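Local coordinates for sporozoite surface protein 2 (Plasmodium vivax, PDB 4HQO), which serves as a sporozoite surface receptor for gliding motility, its adhesive part pairing a metal-binding von Willebrand factor A domain with a thrombospondin repeat, at residues I37-V40 and I41-N45. The protein carries 4 engineered substitutions. Residues are numbered along the deposited sequence; the frame is centred on the assembly and turned at random.
Sequences ITKV and IPMLN
Pro42 meets the turn before it in the middle of helix 33-49, the first crossover helix of the von Willebrand factor A domain, which links parallel strands 19-26 and 58-65 in a beta-alpha-beta unit. Its ring nitrogen carries no hydrogen, so the bond to the preceding turn is missing and the helix kinks. Ring carbons lie against the carbonyls of that turn: CD of Pro42 is 3.3 Å from O of Ile37, and CG of Pro42 sits 3.6 Å from O of Thr38, the oxygen an amide here would normally reach. The turn at 37-40 is also wider, of pi type, consistent with making room for the ring, while OG1 of Thr38 hydrogen-bonds back to O of Pro34.

Regular backbone bonding resumes at once. N of Met43 donates to O of Lys39 over 3.0 Å, somewhat bent at 142°, and N of Leu44 reaches O of Val40 over 2.9 Å, straighter at 160°.

Apolar packing follows the same four-residue spacing. Val40 and Leu44 run side by side, and both press on Met132 of central strand 126-133. Branched aliphatic groups suit this buried face, where Val40 also meets Ile31 and Ile162. With CG1 anti to the backbone N (chi1 -178°), Val40 extends that methyl along the helix to 4.1 Å from CD1 of Leu44. Ile41 turns instead to Trp36 and to Arg94 of helix 83-96.

Partly exposed Lys39 lays its long chain, bent at chi2, alongside Met43 and touches Ile162. Met43, unbranched and flexible, touches Met132 and bends at chi2 and chi3, its terminal methyl CE 3.9 Å from NZ of Lys39.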
loop_
_atom_site.group_PDB
_atom_site.type_symbol
_atom_site.label_atom_id
_atom_site.label_comp_id
_atom_site.label_asym_id
_atom_site.label_seq_id
_atom_site.Cartn_x
_atom_site.Cartn_y
_atom_site.Cartn_z
ATOM N N ILE A 37 -26.086 -5.321 12.203
ATOM C CA ILE A 37 -26.550 -4.011 12.630
ATOM C C ILE A 37 -25.907 -3.523 13.924
ATOM O O ILE A 37 -25.551 -2.344 14.048
ATOM C CB ILE A 37 -28.090 -4.011 12.798
ATOM C CG1 ILE A 37 -28.769 -4.309 11.456
ATOM C CG2 ILE A 37 -28.578 -2.688 13.381
ATOM C CD1 ILE A 37 -28.370 -3.344 10.332
ATOM N N THR A 38 -25.774 -4.419 14.896
ATOM C CA THR A 38 -25.330 -4.018 16.232
ATOM C C THR A 38 -23.821 -4.090 16.420
ATOM O O THR A 38 -23.285 -3.521 17.364
ATOM C CB THR A 38 -25.970 -4.890 17.324
ATOM O OG1 THR A 38 -25.504 -6.235 17.171
ATOM C CG2 THR A 38 -27.497 -4.850 17.228
ATOM N N LYS A 39 -23.154 -4.766 15.499
ATOM C CA LYS A 39 -21.729 -5.058 15.636
ATOM C C LYS A 39 -20.905 -4.695 14.395
ATOM O O LYS A 39 -19.932 -3.939 14.475
ATOM C CB LYS A 39 -21.528 -6.543 16.004
ATOM C CG LYS A 39 -20.137 -7.085 15.724
ATOM C CD LYS A 39 -19.143 -6.685 16.794
ATOM C CE LYS A 39 -17.815 -7.411 16.603
ATOM N NZ LYS A 39 -16.869 -7.100 17.707
ATOM N N VAL A 40 -21.277 -5.242 13.245
ATOM C CA VAL A 40 -20.474 -5.047 12.036
ATOM C C VAL A 40 -20.487 -3.611 11.505
ATOM O O VAL A 40 -19.432 -3.036 11.224
ATOM C CB VAL A 40 -20.909 -5.974 10.903
ATOM C CG1 VAL A 40 -20.015 -5.767 9.685
ATOM C CG2 VAL A 40 -20.868 -7.435 11.374
ATOM N N ILE A 41 -21.679 -3.044 11.336
ATOM C CA ILE A 41 -21.793 -1.658 10.883
ATOM C C ILE A 41 -21.093 -0.674 11.837
ATOM O O ILE A 41 -20.308 0.157 11.383
ATOM C CB ILE A 41 -23.269 -1.249 10.609
ATOM C CG1 ILE A 41 -23.837 -2.061 9.438
ATOM C CG2 ILE A 41 -23.376 0.240 10.334
ATOM C CD1 ILE A 41 -23.127 -1.816 8.114
ATOM N N PRO A 42 -21.357 -0.762 13.158
ATOM C CA PRO A 42 -20.593 0.127 14.048
ATOM C C PRO A 42 -19.073 -0.112 13.985
ATOM O O PRO A 42 -18.319 0.832 14.162
ATOM C CB PRO A 42 -21.127 -0.226 15.439
ATOM C CG PRO A 42 -22.500 -0.763 15.190
ATOM C CD PRO A 42 -22.375 -1.528 13.902
ATOM N N MET A 43 -18.640 -1.345 13.734
ATOM C CA MET A 43 -17.211 -1.645 13.631
ATOM C C MET A 43 -16.603 -0.949 12.422
ATOM O O MET A 43 -15.533 -0.347 12.510
ATOM C CB MET A 43 -16.972 -3.155 13.529
ATOM C CG MET A 43 -15.533 -3.549 13.141
ATOM S SD MET A 43 -14.333 -3.218 14.450
ATOM C CE MET A 43 -15.033 -4.194 15.785
ATOM N N LEU A 44 -17.295 -1.032 11.294
ATOM C CA LEU A 44 -16.826 -0.417 10.060
ATOM C C LEU A 44 -16.794 1.098 10.171
ATOM O O LEU A 44 -15.901 1.750 9.644
ATOM C CB LEU A 44 -17.725 -0.815 8.899
ATOM C CG LEU A 44 -17.628 -2.236 8.360
ATOM C CD1 LEU A 44 -18.816 -2.504 7.454
ATOM C CD2 LEU A 44 -16.329 -2.387 7.585
ATOM N N ASN A 45 -17.782 1.656 10.857
ATOM C CA ASN A 45 -17.850 3.088 11.031
ATOM C C ASN A 45 -16.683 3.619 11.851
ATOM O O ASN A 45 -16.025 4.567 11.438
ATOM C CB ASN A 45 -19.176 3.495 11.677
ATOM C CG ASN A 45 -20.285 3.650 10.664
ATOM O OD1 ASN A 45 -20.034 3.983 9.508
ATOM N ND2 ASN A 45 -21.523 3.417 11.090
#